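Local coordinates for fimbriae-associated protein FAP1 (Streptococcus parasanguinis, PDB 2X12), which probably forms serine-rich, cell-wall-anchored fimbriae that mediate pH-modulated adhesion and biofilm formation, at residues P299-G311 with P319-G331. Sequence-based numbering, arbitrary orientation.
Sequences PHFYEDGSKGNYG and PYVIANDSGTAIG
The carboxylate of Glu303 grips the turn at 324-327 through backbone N-H groups. Glu303 OE1 takes an almost straight bond from Asn324 N (2.7 Å, 177°) and Glu303 OE2 a longer one from Asp325 N (3.2 Å), both on syn lone pairs; a weak bond from Gly327 N also reaches OE2. A bend at chi2 (-62°) folds the carboxylate back to this turn. The Asn324 amide answers in the other direction: Asn324 ND2 donates within its own plane to Tyr302 O (2.9 Å) and to Asp304 OD1 (2.8 Å). That oxygen, met by ND2 from above the carboxylate plane, also accepts from Ser306 N, closing an Asx turn, and from Ser306 OG; Asn249 and Ser251 hold Asp304 OD2. Further on, Asn309 and Tyr320 form a hydrogen-bonded pair of an antiparallel ladder, with Tyr320 N 2.6 Å from Asn309 O and Asn309 N bonded back to Tyr320 O. Asn309 O lies over one face of the Tyr320 ring, and Asn309 CB packs against its hydroxyl end. Among apolar contacts, Tyr310 CE2 touches Pro319 CB (3.5 Å) and Glu303 CB rests on Ile330 CD1. Strands 307-311 and 318-322 thus form a two-stranded hairpin; beyond its open end the flanking loops pack on strands 254-263 and 287-295, where Phe301 meets Val257 and Thr295 and Ser326 meets Thr295.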
loop_
_atom_site.group_PDB
_atom_site.type_symbol
_atom_site.label_atom_id
_atom_site.label_comp_id
_atom_site.label_asym_id
_atom_site.label_seq_id
_atom_site.Cartn_x
_atom_site.Cartn_y
_atom_site.Cartn_z
ATOM N N PRO A 299 -5.667 -15.421 -7.672
ATOM C CA PRO A 299 -6.320 -14.362 -6.855
ATOM C C PRO A 299 -6.249 -14.536 -5.344
ATOM O O PRO A 299 -6.808 -13.701 -4.610
ATOM C CB PRO A 299 -7.779 -14.478 -7.263
ATOM C CG PRO A 299 -7.956 -15.916 -7.549
ATOM C CD PRO A 299 -6.660 -16.388 -8.171
ATOM N N HIS A 300 -5.604 -15.605 -4.881
ATOM C CA HIS A 300 -5.532 -15.881 -3.475
ATOM C C HIS A 300 -4.128 -15.645 -2.979
ATOM O O HIS A 300 -3.280 -16.527 -3.003
ATOM C CB HIS A 300 -5.940 -17.305 -3.204
ATOM C CG HIS A 300 -6.219 -17.581 -1.764
ATOM N ND1 HIS A 300 -7.298 -17.039 -1.091
ATOM C CD2 HIS A 300 -5.559 -18.355 -0.867
ATOM C CE1 HIS A 300 -7.293 -17.486 0.155
ATOM N NE2 HIS A 300 -6.244 -18.272 0.321
ATOM N N PHE A 301 -3.881 -14.441 -2.494
ATOM C CA PHE A 301 -2.552 -14.131 -1.999
ATOM C C PHE A 301 -2.542 -13.172 -0.827
ATOM O O PHE A 301 -3.461 -12.396 -0.681
ATOM C CB PHE A 301 -1.696 -13.589 -3.132
ATOM C CG PHE A 301 -2.235 -12.364 -3.771
ATOM C CD1 PHE A 301 -3.159 -12.459 -4.785
ATOM C CD2 PHE A 301 -1.797 -11.145 -3.394
ATOM C CE1 PHE A 301 -3.653 -11.344 -5.398
ATOM C CE2 PHE A 301 -2.280 -10.021 -4.003
ATOM C CZ PHE A 301 -3.203 -10.120 -5.023
ATOM N N TYR A 302 -1.493 -13.245 -0.008
ATOM C CA TYR A 302 -1.398 -12.387 1.163
ATOM C C TYR A 302 0.027 -11.937 1.217
ATOM O O TYR A 302 0.884 -12.696 1.607
ATOM C CB TYR A 302 -1.794 -13.161 2.408
ATOM C CG TYR A 302 -1.986 -12.381 3.694
ATOM C CD1 TYR A 302 -3.189 -11.812 4.019
ATOM C CD2 TYR A 302 -0.996 -12.301 4.626
ATOM C CE1 TYR A 302 -3.364 -11.129 5.194
ATOM C CE2 TYR A 302 -1.181 -11.628 5.830
ATOM C CZ TYR A 302 -2.357 -11.050 6.098
ATOM O OH TYR A 302 -2.519 -10.423 7.313
ATOM N N GLU A 303 0.279 -10.731 0.734
ATOM C CA GLU A 303 1.607 -10.141 0.718
ATOM C C GLU A 303 1.536 -8.959 1.651
ATOM O O GLU A 303 1.205 -7.832 1.256
ATOM C CB GLU A 303 1.963 -9.737 -0.700
ATOM C CG GLU A 303 1.952 -10.915 -1.674
ATOM C CD GLU A 303 2.989 -12.016 -1.329
ATOM O OE1 GLU A 303 3.927 -11.704 -0.525
ATOM O OE2 GLU A 303 2.834 -13.173 -1.848
ATOM N N ASP A 304 1.703 -9.307 2.930
ATOM C CA ASP A 304 2.020 -8.369 4.011
ATOM C C ASP A 304 3.459 -8.140 3.738
ATOM O O ASP A 304 3.979 -8.727 2.763
ATOM C CB ASP A 304 1.832 -9.019 5.376
ATOM C CG ASP A 304 2.669 -10.292 5.569
ATOM O OD1 ASP A 304 3.569 -10.551 4.751
ATOM O OD2 ASP A 304 2.440 -11.039 6.576
ATOM N N GLY A 305 4.162 -7.370 4.540
ATOM C CA GLY A 305 5.575 -7.181 4.193
ATOM C C GLY A 305 6.488 -7.976 5.065
ATOM O O GLY A 305 7.573 -7.514 5.415
ATOM N N SER A 306 6.059 -9.158 5.464
ATOM C CA SER A 306 6.688 -9.748 6.623
ATOM C C SER A 306 8.094 -10.243 6.342
ATOM O O SER A 306 8.869 -10.339 7.253
ATOM C CB SER A 306 5.845 -10.876 7.178
ATOM O OG SER A 306 5.453 -11.737 6.140
ATOM N N LYS A 307 8.405 -10.600 5.102
ATOM C CA LYS A 307 9.762 -10.988 4.729
ATOM C C LYS A 307 10.328 -9.836 3.966
ATOM O O LYS A 307 9.611 -9.197 3.225
ATOM C CB LYS A 307 9.742 -12.220 3.829
ATOM C CG LYS A 307 9.616 -13.579 4.598
ATOM C CD LYS A 307 8.765 -14.645 3.832
ATOM C CE LYS A 307 9.532 -15.935 3.390
ATOM N NZ LYS A 307 9.191 -16.257 1.913
ATOM N N GLY A 308 11.612 -9.557 4.123
ATOM C CA GLY A 308 12.218 -8.419 3.423
ATOM C C GLY A 308 13.675 -8.226 3.745
ATOM O O GLY A 308 14.219 -8.946 4.555
ATOM N N ASN A 309 14.324 -7.274 3.093
ATOM C CA ASN A 309 15.745 -7.003 3.350
ATOM C C ASN A 309 16.085 -5.606 2.842
ATOM O O ASN A 309 15.172 -4.857 2.493
ATOM C CB ASN A 309 16.622 -8.068 2.680
ATOM C CG ASN A 309 17.980 -8.262 3.364
ATOM O OD1 ASN A 309 18.484 -7.364 4.030
ATOM N ND2 ASN A 309 18.583 -9.429 3.170
ATOM N N TYR A 310 17.370 -5.261 2.781
ATOM C CA TYR A 310 17.778 -3.918 2.446
ATOM C C TYR A 310 18.685 -3.822 1.222
ATOM O O TYR A 310 19.585 -4.611 1.055
ATOM C CB TYR A 310 18.499 -3.312 3.633
ATOM C CG TYR A 310 17.607 -3.054 4.812
ATOM C CD1 TYR A 310 17.563 -3.924 5.883
ATOM C CD2 TYR A 310 16.801 -1.933 4.850
ATOM C CE1 TYR A 310 16.738 -3.689 6.950
ATOM C CE2 TYR A 310 15.989 -1.688 5.907
ATOM C CZ TYR A 310 15.949 -2.568 6.946
ATOM O OH TYR A 310 15.100 -2.266 7.981
ATOM N N GLY A 311 18.448 -2.801 0.399
ATOM C CA GLY A 311 19.283 -2.484 -0.763
ATOM C C GLY A 311 19.649 -1.004 -0.814
ATOM O O GLY A 311 19.808 -0.373 0.237
ATOM N N PRO A 319 14.671 -0.392 2.331
ATOM C CA PRO A 319 14.167 -1.726 2.533
ATOM C C PRO A 319 13.358 -2.228 1.340
ATOM O O PRO A 319 12.637 -1.467 0.714
ATOM C CB PRO A 319 13.226 -1.542 3.724
ATOM C CG PRO A 319 12.666 -0.204 3.507
ATOM C CD PRO A 319 13.761 0.622 2.867
ATOM N N TYR A 320 13.437 -3.516 1.057
ATOM C CA TYR A 320 12.589 -4.071 0.021
ATOM C C TYR A 320 11.836 -5.250 0.516
ATOM O O TYR A 320 12.305 -5.901 1.453
ATOM C CB TYR A 320 13.401 -4.455 -1.214
ATOM C CG TYR A 320 14.469 -5.482 -1.040
ATOM C CD1 TYR A 320 15.787 -5.101 -0.835
ATOM C CD2 TYR A 320 14.187 -6.827 -1.162
ATOM C CE1 TYR A 320 16.791 -6.036 -0.707
ATOM C CE2 TYR A 320 15.188 -7.778 -1.036
ATOM C CZ TYR A 320 16.488 -7.378 -0.818
ATOM O OH TYR A 320 17.485 -8.308 -0.689
ATOM N N VAL A 321 10.692 -5.533 -0.131
ATOM C CA VAL A 321 9.864 -6.714 0.198
ATOM C C VAL A 321 10.200 -7.985 -0.586
ATOM O O VAL A 321 10.470 -7.939 -1.807
ATOM C CB VAL A 321 8.383 -6.429 -0.051
ATOM C CG1 VAL A 321 7.556 -7.709 0.178
ATOM C CG2 VAL A 321 7.905 -5.285 0.841
ATOM N N ILE A 322 10.187 -9.104 0.125
ATOM C CA ILE A 322 10.306 -10.413 -0.484
ATOM C C ILE A 322 8.927 -11.060 -0.466
ATOM O O ILE A 322 8.217 -11.074 0.573
ATOM C CB ILE A 322 11.275 -11.311 0.270
ATOM C CG1 ILE A 322 12.725 -10.859 0.041
ATOM C CG2 ILE A 322 11.098 -12.777 -0.158
ATOM C CD1 ILE A 322 13.673 -11.105 1.244
ATOM N N ALA A 323 8.540 -11.628 -1.602
ATOM C CA ALA A 323 7.188 -12.102 -1.710
ATOM C C ALA A 323 7.063 -13.301 -0.825
ATOM O O ALA A 323 8.029 -14.030 -0.639
ATOM C CB ALA A 323 6.873 -12.439 -3.135
ATOM N N ASN A 324 5.885 -13.477 -0.242
ATOM C CA ASN A 324 5.616 -14.656 0.579
ATOM C C ASN A 324 5.471 -15.885 -0.328
ATOM O O ASN A 324 5.861 -16.987 0.016
ATOM C CB ASN A 324 4.362 -14.439 1.457
ATOM C CG ASN A 324 4.573 -13.375 2.536
ATOM O OD1 ASN A 324 5.688 -13.186 3.029
ATOM N ND2 ASN A 324 3.508 -12.658 2.889
ATOM N N ASP A 325 4.897 -15.655 -1.492
ATOM C CA ASP A 325 4.722 -16.668 -2.486
ATOM C C ASP A 325 4.805 -16.065 -3.885
ATOM O O ASP A 325 5.894 -15.831 -4.425
ATOM C CB ASP A 325 3.355 -17.358 -2.310
ATOM C CG ASP A 325 3.477 -18.829 -1.852
ATOM O OD1 ASP A 325 2.976 -19.104 -0.697
ATOM O OD2 ASP A 325 4.055 -19.668 -2.645
ATOM N N SER A 326 3.634 -15.766 -4.437
ATOM C CA SER A 326 3.444 -15.641 -5.869
ATOM C C SER A 326 3.159 -14.199 -6.250
ATOM O O SER A 326 2.931 -13.878 -7.432
ATOM C CB SER A 326 2.275 -16.540 -6.282
ATOM O OG SER A 326 1.111 -16.102 -5.598
ATOM N N GLY A 327 3.136 -13.348 -5.232
ATOM C CA GLY A 327 3.026 -11.924 -5.426
ATOM C C GLY A 327 4.299 -11.385 -6.029
ATOM O O GLY A 327 5.384 -11.985 -5.888
ATOM N N THR A 328 4.163 -10.277 -6.738
ATOM C CA THR A 328 5.307 -9.655 -7.368
ATOM C C THR A 328 5.026 -8.157 -7.485
ATOM O O THR A 328 3.935 -7.700 -7.166
ATOM C CB THR A 328 5.634 -10.322 -8.742
ATOM O OG1 THR A 328 6.973 -10.023 -9.171
ATOM C CG2 THR A 328 4.656 -9.861 -9.773
ATOM N N ALA A 329 6.035 -7.414 -7.939
ATOM C CA ALA A 329 6.014 -5.945 -7.965
ATOM C C ALA A 329 5.415 -5.369 -6.691
ATOM O O ALA A 329 4.581 -4.507 -6.754
ATOM C CB ALA A 329 5.270 -5.447 -9.139
ATOM N N ILE A 330 5.831 -5.864 -5.536
ATOM C CA ILE A 330 5.302 -5.333 -4.290
ATOM C C ILE A 330 5.990 -4.062 -3.840
ATOM O O ILE A 330 7.207 -3.927 -3.910
ATOM C CB ILE A 330 5.473 -6.316 -3.181
ATOM C CG1 ILE A 330 4.676 -7.578 -3.503
ATOM C CG2 ILE A 330 5.015 -5.703 -1.926
ATOM C CD1 ILE A 330 4.955 -8.761 -2.591
ATOM N N GLY A 331 5.228 -3.105 -3.357
ATOM C CA GLY A 331 5.831 -1.901 -2.781
ATOM C C GLY A 331 4.777 -1.197 -1.985
ATOM O O GLY A 331 3.599 -1.573 -2.036
#